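Local atomic coordinates of Polyphosphate:AMP phosphotransferase (PDB entry 3CZP), a protein that uses inorganic polyphosphate as phosphate donor to convert AMP to ADP, and less efficiently GMP to GDP, with magnesium as cofactor. Residues Leu47-Glu52 and Asn109-Met114; Gln75-Pro80 and Trp91-Arg96; Ala117-His122 and Asp190-Tyr195; Phe154-Lys159 and Glu214-Arg219. All coordinates share one frame; numbering follows the deposited sequence.

All four contacts belong to the N-terminal of two fused PPK2 domains, the one that appears catalytically inactive and may mediate dimerisation. They are arranged about its five-stranded parallel sheet, ordered 72-76, 103-107, 44-50, 148-155, 210-214. Contact 2 lies at the first of these strands, contact 1 at the central one and contact 4 at the far edge; the centres of contacts 2 and 4 lie about 27 Å apart. Contact 3 joins two helices, about 12 Å from contact 1, with which it shares helix 110-119. Along the chain, both segments of contact 2 fall between those of contact 1, whereas those of contacts 3 and 4 alternate, and the Asp190-Lys158 salt bridge joins the two.

Contact 1. Residues Leu47-Glu52 and Asn109-Met114; sequences LINGIE and NWYSQM
The carboxyl end of the central strand of a P-loop fold, where strand 44-50 runs into the phosphate-loop sequence at Gly50, meets here the first turn of helix 110-119. Strand and helix segments run roughly alike, 30° apart with axes 8.8 Å from each other. Two asparagines carry the polar half of the contact, reaching tip to tip. Asn109 ND2 donates to Asn49 OD1 at 3.0 Å, and Asn49 ND2 returns a bond to Asn109 OD1 at 3.2 Å. The exchange is reciprocal but not coplanar: the amide planes are turned 62° apart, so each donor stands above the other's carbonyl plane while its own N-H points nearly in plane. Asn109 is also the N-cap. With CG in the crowded position between N and the carbonyl carbon (chi1 51°), its OD1 weakly accepts from Tyr111 N, and Ser112 OG weakly accepts from Asn109 N at 3.3 Å, completing a capping box. One amide oxygen thus both caps the helix and accepts from the strand. Beside this polar pair Leu47 supplies the apolar half: CD1 meets the in-plane edge of Tyr111 at CE2, 3.5 Å away, and Trp110 CZ2 at 3.7 Å. Around the contact, Glu139 OE2 of helix 125-144 is hydrogen-bonded to both Trp110 NE1 and Tyr111 OH, and Lys151 of strand 148-155 also reaches the phenol. Phe106 O of strand 103-107 takes a further bond from Asn109 ND2, and strand 148-155 pairs with Leu47 and Asn49 along the backbone.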
# COMPACT_ATOMS: atom_id res chain seq x y z
N LEU A 47 7.72 19.68 6.94
CA LEU A 47 8.56 19.93 5.75
C LEU A 47 9.85 20.64 6.14
O LEU A 47 9.86 21.55 6.96
CB LEU A 47 7.81 20.73 4.72
CG LEU A 47 6.35 20.33 4.35
CD1 LEU A 47 5.83 21.24 3.20
CD2 LEU A 47 6.19 18.84 4.10
N ILE A 48 10.92 20.18 5.52
CA ILE A 48 12.30 20.59 5.82
C ILE A 48 12.88 21.08 4.53
O ILE A 48 12.92 20.33 3.56
CB ILE A 48 13.16 19.38 6.43
CG1 ILE A 48 12.49 18.85 7.70
CG2 ILE A 48 14.61 19.79 6.63
CD1 ILE A 48 12.41 19.84 8.88
N ASN A 49 13.26 22.36 4.51
CA ASN A 49 13.71 23.07 3.35
C ASN A 49 14.72 24.16 3.72
O ASN A 49 14.93 24.41 4.90
CB ASN A 49 12.49 23.75 2.72
CG ASN A 49 11.51 22.75 2.03
OD1 ASN A 49 10.44 22.46 2.59
ND2 ASN A 49 11.87 22.25 0.83
N GLY A 50 15.36 24.76 2.71
CA GLY A 50 16.29 25.82 2.92
C GLY A 50 17.68 25.68 2.31
O GLY A 50 17.88 24.95 1.35
N ILE A 51 18.61 26.40 2.89
CA ILE A 51 19.95 26.53 2.31
C ILE A 51 20.77 25.31 2.71
O ILE A 51 20.65 24.81 3.83
CB ILE A 51 20.65 27.86 2.76
CG1 ILE A 51 19.77 29.05 2.42
CG2 ILE A 51 22.03 28.02 2.12
CD1 ILE A 51 19.42 29.14 0.90
N GLU A 52 21.54 24.80 1.73
CA GLU A 52 22.57 23.79 1.92
C GLU A 52 23.50 24.25 3.04
O GLU A 52 24.03 25.37 3.00
CB GLU A 52 23.36 23.68 0.61
CG GLU A 52 24.66 22.87 0.63
CD GLU A 52 24.50 21.46 0.09
OE1 GLU A 52 23.49 20.81 0.44
OE2 GLU A 52 25.42 21.04 -0.68
N ASN A 109 10.73 17.65 -0.75
CA ASN A 109 9.29 17.61 -0.86
C ASN A 109 8.90 18.43 -2.14
O ASN A 109 9.73 18.69 -2.99
CB ASN A 109 8.69 18.14 0.45
CG ASN A 109 9.29 19.48 0.85
OD1 ASN A 109 9.31 20.44 0.05
ND2 ASN A 109 9.81 19.55 2.03
N TRP A 110 7.66 18.84 -2.24
CA TRP A 110 7.22 19.59 -3.42
C TRP A 110 7.97 20.95 -3.62
O TRP A 110 8.27 21.33 -4.72
CB TRP A 110 5.69 19.73 -3.37
CG TRP A 110 5.08 20.02 -2.05
CD1 TRP A 110 4.78 21.23 -1.56
CD2 TRP A 110 4.69 19.06 -1.04
NE1 TRP A 110 4.19 21.11 -0.34
CE2 TRP A 110 4.13 19.79 0.02
CE3 TRP A 110 4.75 17.66 -0.93
CZ2 TRP A 110 3.60 19.17 1.16
CZ3 TRP A 110 4.26 17.05 0.22
CH2 TRP A 110 3.70 17.81 1.24
N TYR A 111 8.34 21.63 -2.54
CA TYR A 111 9.14 22.85 -2.60
C TYR A 111 10.54 22.68 -3.15
O TYR A 111 10.96 23.46 -3.99
CB TYR A 111 9.19 23.49 -1.23
CG TYR A 111 7.84 23.91 -0.77
CD1 TYR A 111 7.13 24.90 -1.45
CD2 TYR A 111 7.25 23.32 0.31
CE1 TYR A 111 5.88 25.29 -1.06
CE2 TYR A 111 5.99 23.70 0.70
CZ TYR A 111 5.32 24.73 0.03
OH TYR A 111 4.03 25.14 0.42
N SER A 112 11.25 21.65 -2.70
CA SER A 112 12.57 21.34 -3.24
C SER A 112 12.43 21.08 -4.73
O SER A 112 13.21 21.57 -5.51
CB SER A 112 13.20 20.10 -2.58
OG SER A 112 12.91 20.06 -1.19
N GLN A 113 11.43 20.30 -5.11
CA GLN A 113 11.21 20.03 -6.52
C GLN A 113 11.04 21.30 -7.36
O GLN A 113 11.80 21.50 -8.33
CB GLN A 113 10.01 19.10 -6.69
CG GLN A 113 10.22 17.66 -6.12
CD GLN A 113 9.11 16.73 -6.53
OE1 GLN A 113 7.96 17.15 -6.68
NE2 GLN A 113 9.42 15.43 -6.66
N MSE A 114 10.08 22.17 -7.00
CA MSE A 114 9.82 23.42 -7.77
C MSE A 114 10.98 24.47 -7.76
O MSE A 114 11.27 25.08 -8.77
CB MSE A 114 8.47 24.03 -7.35
CG MSE A 114 8.48 24.84 -6.12
SE MSE A 114 6.76 25.50 -5.56
CE MSE A 114 5.80 23.81 -5.06
O HOH W 1 14.57 19.26 1.75

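Contact 2. Residues Gln75-Pro80 and Trp91-Arg96. With ACT (acetate ion), chain F.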
# COMPACT_ATOMS: atom_id res chain seq x y z
N GLN A 75 11.06 10.81 5.23
CA GLN A 75 11.10 10.52 3.79
C GLN A 75 11.94 11.54 3.03
O GLN A 75 12.05 12.68 3.45
CB GLN A 75 9.71 10.65 3.19
CG GLN A 75 8.57 9.98 3.92
CD GLN A 75 8.52 8.52 3.71
OE1 GLN A 75 9.21 7.98 2.85
NE2 GLN A 75 7.67 7.84 4.48
N SER A 76 12.54 11.10 1.93
CA SER A 76 12.91 12.01 0.86
C SER A 76 12.37 11.53 -0.49
O SER A 76 12.12 10.33 -0.67
CB SER A 76 14.40 12.24 0.80
OG SER A 76 14.67 13.14 -0.27
N PHE A 77 12.12 12.48 -1.40
CA PHE A 77 11.34 12.22 -2.62
C PHE A 77 12.04 12.54 -3.94
O PHE A 77 11.37 12.57 -5.03
CB PHE A 77 10.01 12.99 -2.59
CG PHE A 77 9.07 12.58 -1.49
CD1 PHE A 77 9.04 13.26 -0.29
CD2 PHE A 77 8.13 11.58 -1.71
CE1 PHE A 77 8.17 12.95 0.68
CE2 PHE A 77 7.22 11.23 -0.70
CZ PHE A 77 7.24 11.91 0.50
N LEU A 78 13.35 12.72 -3.90
CA LEU A 78 14.07 13.06 -5.14
C LEU A 78 14.83 11.86 -5.79
O LEU A 78 15.88 12.06 -6.42
CB LEU A 78 15.05 14.24 -4.89
CG LEU A 78 14.59 15.45 -4.03
CD1 LEU A 78 15.74 16.48 -3.85
CD2 LEU A 78 13.28 16.13 -4.56
N ARG A 79 14.35 10.64 -5.58
CA ARG A 79 14.78 9.47 -6.37
C ARG A 79 13.54 8.62 -6.53
O ARG A 79 13.35 7.65 -5.81
CB ARG A 79 15.84 8.67 -5.65
CG ARG A 79 17.20 9.33 -5.66
CD ARG A 79 18.31 8.31 -5.42
NE ARG A 79 19.60 8.66 -6.05
CZ ARG A 79 20.53 9.44 -5.49
NH1 ARG A 79 20.32 9.97 -4.28
NH2 ARG A 79 21.69 9.67 -6.13
N PRO A 80 12.71 8.99 -7.50
CA PRO A 80 11.46 8.30 -7.69
C PRO A 80 11.67 6.91 -8.25
O PRO A 80 12.59 6.70 -9.04
CB PRO A 80 10.74 9.17 -8.70
CG PRO A 80 11.73 9.94 -9.35
CD PRO A 80 12.95 10.02 -8.52
N TRP A 91 1.09 11.84 -6.69
CA TRP A 91 0.82 10.50 -6.17
C TRP A 91 1.84 10.05 -5.13
O TRP A 91 1.50 9.47 -4.12
CB TRP A 91 0.77 9.53 -7.35
CG TRP A 91 0.41 8.12 -6.99
CD1 TRP A 91 -0.86 7.58 -6.87
CD2 TRP A 91 1.32 7.05 -6.76
NE1 TRP A 91 -0.77 6.25 -6.54
CE2 TRP A 91 0.56 5.90 -6.48
CE3 TRP A 91 2.70 6.93 -6.86
CZ2 TRP A 91 1.15 4.66 -6.25
CZ3 TRP A 91 3.28 5.73 -6.59
CH2 TRP A 91 2.53 4.60 -6.30
N ARG A 92 3.11 10.27 -5.41
CA ARG A 92 4.14 9.80 -4.53
C ARG A 92 4.13 10.45 -3.17
O ARG A 92 4.63 9.85 -2.18
CB ARG A 92 5.48 10.08 -5.13
CG ARG A 92 5.81 11.51 -5.21
CD ARG A 92 7.18 11.69 -5.90
NE ARG A 92 6.98 11.56 -7.33
CZ ARG A 92 7.91 11.76 -8.25
NH1 ARG A 92 9.15 12.10 -7.90
NH2 ARG A 92 7.59 11.66 -9.52
N PHE A 93 3.65 11.69 -3.08
CA PHE A 93 3.48 12.33 -1.78
C PHE A 93 2.27 11.74 -1.05
O PHE A 93 2.30 11.42 0.17
CB PHE A 93 3.31 13.83 -1.96
CG PHE A 93 4.47 14.48 -2.62
CD1 PHE A 93 5.74 14.37 -2.07
CD2 PHE A 93 4.32 15.20 -3.77
CE1 PHE A 93 6.81 14.93 -2.67
CE2 PHE A 93 5.43 15.78 -4.38
CZ PHE A 93 6.66 15.62 -3.81
N TRP A 94 1.19 11.56 -1.76
CA TRP A 94 -0.03 10.94 -1.12
C TRP A 94 0.29 9.57 -0.54
O TRP A 94 -0.15 9.21 0.57
CB TRP A 94 -1.17 10.77 -2.16
CG TRP A 94 -1.92 12.05 -2.54
CD1 TRP A 94 -1.66 12.85 -3.59
CD2 TRP A 94 -3.01 12.64 -1.84
NE1 TRP A 94 -2.53 13.93 -3.59
CE2 TRP A 94 -3.36 13.82 -2.50
CE3 TRP A 94 -3.69 12.30 -0.68
CZ2 TRP A 94 -4.42 14.64 -2.09
CZ3 TRP A 94 -4.76 13.13 -0.28
CH2 TRP A 94 -5.10 14.27 -0.98
N ARG A 95 1.12 8.81 -1.25
CA ARG A 95 1.50 7.49 -0.87
C ARG A 95 2.21 7.46 0.49
O ARG A 95 2.08 6.47 1.25
CB ARG A 95 2.36 6.82 -1.97
CG ARG A 95 2.97 5.55 -1.52
CD ARG A 95 3.20 4.50 -2.51
NE ARG A 95 4.46 4.65 -3.18
CZ ARG A 95 5.04 3.69 -3.89
NH1 ARG A 95 4.52 2.48 -3.99
NH2 ARG A 95 6.18 3.94 -4.48
N ARG A 96 2.94 8.53 0.82
CA ARG A 96 3.72 8.58 2.08
C ARG A 96 3.15 9.44 3.17
O ARG A 96 3.80 9.65 4.21
CB ARG A 96 5.17 9.06 1.85
CG ARG A 96 5.97 8.32 0.82
CD ARG A 96 5.94 6.85 1.04
NE ARG A 96 6.69 6.19 -0.04
CZ ARG A 96 6.74 4.86 -0.27
NH1 ARG A 96 6.05 3.98 0.48
NH2 ARG A 96 7.52 4.39 -1.27
C ACT F . 6.79 0.35 -1.38
O ACT F . 7.19 1.31 -0.71
OXT ACT F . 7.59 -0.00 -2.26
CH3 ACT F . 5.47 -0.31 -1.15
O HOH W 2 5.53 9.58 6.22
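One acetate oxygen is gripped by two bonds, from Arg96 NH1 and Arg96 NH2, each 3.1 Å long with an N-H...O angle of 148°. It sits in the guanidinium plane at the fork of the two nitrogens; the acetate probably came from the crystallisation liquor. Arg95 NE lies over a face of the same guanidinium. The Arg96 chain, bent at chi2 (-51°), passes Gln75, whose amide lies almost parallel to the guanidinium, and a water joins the two residues by accepting from Gln75 NE2 and donating to Arg96 O at 2.7 Å. Deeper in, Phe77 offers its face to the edge of Phe93 in a T-shaped pair, centroids 4.7 Å apart and planes at 63°, while Arg92 O approaches the rim of Phe77 at CE2, 3.3 Å away. Pro80 CB covers one face of the Arg92 guanidinium, 3.4 Å from NH1. Arg95 also forms salt bridges with Glu84 and with Glu83 of the second subunit, in keeping with a dimerising role for this domain. Aromatic and aliphatic packing with one bridging water joins the segments, without a direct hydrogen bond. The acetate suggests that Arg96 can hold a small anion, while the glutamates probably offset Arg95.

Contact 3. Residues Ala117-His122 and Asp190-Tyr195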
# COMPACT_ATOMS: atom_id res chain seq x y z
N ALA A 117 13.84 23.02 -9.88
CA ALA A 117 13.43 23.05 -11.28
C ALA A 117 13.61 24.47 -11.90
O ALA A 117 14.19 24.65 -13.02
CB ALA A 117 11.95 22.51 -11.42
N ARG A 118 13.25 25.48 -11.12
CA ARG A 118 13.32 26.89 -11.56
C ARG A 118 14.74 27.39 -11.55
O ARG A 118 15.20 27.94 -12.55
CB ARG A 118 12.40 27.72 -10.69
CG ARG A 118 12.13 29.11 -11.14
CD ARG A 118 11.45 29.10 -12.44
NE ARG A 118 11.32 30.39 -13.02
CZ ARG A 118 12.07 30.85 -14.01
NH1 ARG A 118 13.09 30.13 -14.51
NH2 ARG A 118 11.81 32.07 -14.49
N VAL A 119 15.48 27.14 -10.47
CA VAL A 119 16.84 27.60 -10.35
C VAL A 119 17.70 27.01 -11.47
O VAL A 119 18.55 27.69 -12.01
CB VAL A 119 17.46 27.28 -8.96
CG1 VAL A 119 19.00 27.51 -8.98
CG2 VAL A 119 16.76 28.13 -7.83
N GLU A 120 17.41 25.78 -11.86
CA GLU A 120 18.13 25.09 -12.93
C GLU A 120 17.63 25.39 -14.34
O GLU A 120 18.23 24.97 -15.33
CB GLU A 120 18.06 23.60 -12.68
CG GLU A 120 18.91 23.16 -11.50
CD GLU A 120 20.39 23.22 -11.85
OE1 GLU A 120 20.90 22.31 -12.53
OE2 GLU A 120 21.06 24.19 -11.46
N GLY A 121 16.53 26.12 -14.43
CA GLY A 121 15.95 26.46 -15.73
C GLY A 121 15.16 25.35 -16.39
O GLY A 121 14.88 25.44 -17.59
N HIS A 122 14.76 24.34 -15.64
CA HIS A 122 13.93 23.28 -16.19
C HIS A 122 12.49 23.73 -16.45
O HIS A 122 11.89 23.25 -17.37
CB HIS A 122 13.95 22.05 -15.33
CG HIS A 122 15.33 21.52 -15.12
ND1 HIS A 122 15.66 20.68 -14.08
CD2 HIS A 122 16.48 21.74 -15.82
CE1 HIS A 122 16.96 20.42 -14.14
NE2 HIS A 122 17.47 21.05 -15.18
N ASP A 190 21.84 33.21 -4.85
CA ASP A 190 21.06 34.39 -5.17
C ASP A 190 19.71 34.01 -5.79
O ASP A 190 18.69 34.60 -5.45
CB ASP A 190 21.84 35.32 -6.10
CG ASP A 190 23.05 35.96 -5.42
OD1 ASP A 190 23.30 35.70 -4.21
OD2 ASP A 190 23.79 36.68 -6.11
N ARG A 191 19.70 33.04 -6.68
CA ARG A 191 18.45 32.68 -7.34
C ARG A 191 17.56 31.86 -6.47
O ARG A 191 16.35 32.05 -6.47
CB ARG A 191 18.68 31.97 -8.68
CG ARG A 191 19.44 32.85 -9.64
CD ARG A 191 19.72 32.15 -10.95
NE ARG A 191 18.44 31.82 -11.58
CZ ARG A 191 18.24 30.80 -12.41
NH1 ARG A 191 17.02 30.60 -12.94
NH2 ARG A 191 19.25 29.98 -12.69
N PHE A 192 18.16 30.95 -5.70
CA PHE A 192 17.43 30.14 -4.77
C PHE A 192 16.63 30.99 -3.76
O PHE A 192 15.44 30.68 -3.45
CB PHE A 192 18.39 29.27 -4.00
CG PHE A 192 17.73 28.11 -3.35
CD1 PHE A 192 17.42 26.98 -4.09
CD2 PHE A 192 17.39 28.16 -1.98
CE1 PHE A 192 16.82 25.91 -3.48
CE2 PHE A 192 16.80 27.10 -1.37
CZ PHE A 192 16.51 25.96 -2.11
N VAL A 193 17.28 32.02 -3.24
CA VAL A 193 16.66 32.85 -2.23
C VAL A 193 15.65 33.81 -2.88
O VAL A 193 14.67 34.15 -2.25
CB VAL A 193 17.65 33.61 -1.31
CG1 VAL A 193 18.37 32.62 -0.31
CG2 VAL A 193 18.61 34.48 -2.11
N HIS A 194 15.90 34.23 -4.11
CA HIS A 194 14.92 35.04 -4.89
C HIS A 194 13.61 34.31 -5.10
O HIS A 194 12.51 34.78 -4.77
CB HIS A 194 15.56 35.48 -6.23
CG HIS A 194 14.59 36.04 -7.22
ND1 HIS A 194 14.14 37.34 -7.18
CD2 HIS A 194 14.01 35.47 -8.31
CE1 HIS A 194 13.32 37.55 -8.19
NE2 HIS A 194 13.25 36.43 -8.91
N TYR A 195 13.71 33.08 -5.59
CA TYR A 195 12.52 32.26 -5.75
C TYR A 195 11.94 31.79 -4.40
O TYR A 195 10.71 31.72 -4.25
CB TYR A 195 12.78 31.09 -6.70
CG TYR A 195 12.99 31.55 -8.11
CD1 TYR A 195 11.96 32.21 -8.79
CD2 TYR A 195 14.20 31.33 -8.78
CE1 TYR A 195 12.14 32.67 -10.11
CE2 TYR A 195 14.38 31.79 -10.07
CZ TYR A 195 13.35 32.43 -10.72
OH TYR A 195 13.53 32.86 -11.97
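Arg118 opens the contact near the end of helix 110-119. Its CG stands anti to the backbone N (chi1 -169°) and rests squarely over one face of the Tyr195 ring, 3.5 Å from the centroid and 9° off the normal, a CH-pi contact; His194 CD2 covers the opposite face. A bend at chi2 (63°) then carries the guanidinium over the phenol, so that Tyr195 OH lies 3.1 Å above the middle of its plane. Although Arg118 NH2 and Tyr195 OH are 3.2 Å apart, the oxygen is over the flat group and no hydrogen bond results. Val119, next along, presses CG2 against the other helix, 3.7 Å from Phe192 CA and also near the Phe192 ring. Its carbonyl faces Arg191, whose NH2 comes within 2.5 Å of Val119 O at a poor angle, a tight approach that suggests strain or imprecise placement of this side chain. Gly121, with positive phi, ends the helix in a Schellman motif: His122 N bonds back to Ala117 O at 2.7 Å and Gly121 N to Arg118 O. Helices 110-119 and 186-203 are thereby packed together on one flank of the domain. The Arg191 guanidinium lies beside the carbonyl end of the first helix, where the helix dipole would favour a positive charge and probably offset its repulsion from Arg118, whose NH1 is 4.3 Å from Arg191 NH1.

Contact 4. Residues Phe154-Lys159 and Glu214-Arg219; sequences FHLSKK and EGADER
His155 and Glu214 face each other as the last parallel bridge between strands 148-155 and 210-214, their CA atoms 4.8 Å apart. Between the two segments one backbone bond is made: Gly215 N donates to His155 O at 2.8 Å, with an N-H...O angle of 158°, and the donor lies in the carbonyl plane. His155 also bonds with Val213, so the residues before and after Glu214 hold it, as in a parallel pair. Beyond the bridge the segments diverge, each leaving the carboxyl edge of the sheet through a short turn and an N-cap, Ser157 before helix 158-163 and Asp217 before helix 218-238. The two parallel strands and the helices between them form a beta-alpha-beta crossover of the P-loop fold, with helix 186-203 in the connection and strand 210-214 outermost. Among the side chains, Leu156 reaches across with one branch: CG is anti to its carbonyl carbon (chi1 -64°), and CD2 settles beside the turn, 3.6 Å from Ala216 N and 4.0 Å from Ala216 CB. His155 and Glu214 send their side chains to the same face of the sheet without meeting, both with CG anti to the backbone N. There the N-terminal residues of the chain take them up: His155 NE2 bonds to Glu8 and Glu214 OE1 accepts from Gly10 N and His11, while Glu214 OE2 is bonded to Gln160 of helix 158-163.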
# COMPACT_ATOMS: atom_id res chain seq x y z
N PHE A 154 15.39 26.51 6.85
CA PHE A 154 16.68 26.67 7.47
C PHE A 154 17.53 27.63 6.64
O PHE A 154 17.79 27.36 5.44
CB PHE A 154 17.38 25.30 7.57
CG PHE A 154 16.73 24.38 8.57
CD1 PHE A 154 17.25 24.22 9.85
CD2 PHE A 154 15.52 23.74 8.27
CE1 PHE A 154 16.61 23.43 10.78
CE2 PHE A 154 14.90 22.90 9.21
CZ PHE A 154 15.44 22.75 10.44
N HIS A 155 17.92 28.75 7.24
CA HIS A 155 18.54 29.82 6.50
C HIS A 155 20.01 30.06 6.84
O HIS A 155 20.40 29.98 7.99
CB HIS A 155 17.82 31.13 6.77
CG HIS A 155 18.16 32.19 5.79
ND1 HIS A 155 17.99 32.02 4.43
CD2 HIS A 155 18.72 33.41 5.95
CE1 HIS A 155 18.39 33.11 3.81
NE2 HIS A 155 18.84 33.96 4.71
N LEU A 156 20.78 30.45 5.82
CA LEU A 156 22.05 31.12 6.02
C LEU A 156 22.08 32.27 5.05
O LEU A 156 21.47 32.22 3.99
CB LEU A 156 23.24 30.20 5.74
CG LEU A 156 23.52 28.94 6.58
CD1 LEU A 156 24.63 28.10 5.91
CD2 LEU A 156 23.84 29.31 8.04
N SER A 157 22.77 33.32 5.44
CA SER A 157 23.05 34.41 4.51
C SER A 157 24.18 33.99 3.60
O SER A 157 24.89 33.01 3.82
CB SER A 157 23.38 35.73 5.23
OG SER A 157 24.61 35.63 5.91
N LYS A 158 24.33 34.78 2.55
CA LYS A 158 25.34 34.51 1.55
C LYS A 158 26.71 34.41 2.20
O LYS A 158 27.43 33.45 1.93
CB LYS A 158 25.31 35.61 0.50
CG LYS A 158 26.06 35.28 -0.76
CD LYS A 158 25.74 36.31 -1.78
CE LYS A 158 26.49 36.09 -3.11
NZ LYS A 158 25.89 35.03 -3.97
N LYS A 159 27.03 35.39 3.05
CA LYS A 159 28.27 35.48 3.84
C LYS A 159 28.46 34.28 4.76
O LYS A 159 29.57 33.78 4.91
CB LYS A 159 28.25 36.75 4.71
CG LYS A 159 29.09 37.88 4.19
CD LYS A 159 29.20 39.05 5.19
CE LYS A 159 29.33 40.41 4.47
NZ LYS A 159 30.04 40.29 3.16
N GLU A 214 17.19 30.77 11.44
CA GLU A 214 18.61 30.98 11.16
C GLU A 214 19.45 29.76 11.59
O GLU A 214 19.39 29.32 12.75
CB GLU A 214 19.12 32.26 11.83
CG GLU A 214 20.54 32.59 11.37
CD GLU A 214 21.06 33.94 11.86
OE1 GLU A 214 20.28 34.69 12.50
OE2 GLU A 214 22.26 34.25 11.58
N GLY A 215 20.24 29.23 10.67
CA GLY A 215 20.90 27.96 10.90
C GLY A 215 22.37 28.01 11.28
O GLY A 215 23.04 26.97 11.35
N ALA A 216 22.88 29.20 11.54
CA ALA A 216 24.30 29.39 11.75
C ALA A 216 24.66 28.81 13.12
O ALA A 216 25.69 28.20 13.26
CB ALA A 216 24.68 30.86 11.62
N ASP A 217 23.77 28.97 14.10
CA ASP A 217 23.96 28.40 15.42
C ASP A 217 23.18 27.08 15.65
O ASP A 217 21.95 27.06 15.67
CB ASP A 217 23.68 29.44 16.51
CG ASP A 217 24.09 28.96 17.88
OD1 ASP A 217 25.30 28.74 18.12
OD2 ASP A 217 23.23 28.84 18.77
N GLU A 218 23.92 25.99 15.85
CA GLU A 218 23.35 24.65 16.04
C GLU A 218 22.36 24.66 17.21
O GLU A 218 21.24 24.14 17.11
CB GLU A 218 24.44 23.65 16.42
CG GLU A 218 25.31 23.11 15.36
CD GLU A 218 26.32 22.09 15.97
OE1 GLU A 218 26.94 22.37 17.04
OE2 GLU A 218 26.46 20.98 15.42
N ARG A 219 22.78 25.25 18.33
CA ARG A 219 21.93 25.34 19.52
C ARG A 219 20.66 26.14 19.28
O ARG A 219 19.56 25.68 19.55
CB ARG A 219 22.71 25.95 20.68
CG ARG A 219 23.79 25.04 21.14
CD ARG A 219 24.47 25.51 22.32
NE ARG A 219 25.68 24.72 22.44
CZ ARG A 219 26.91 25.13 22.14
NH1 ARG A 219 27.92 24.28 22.31
NH2 ARG A 219 27.16 26.37 21.71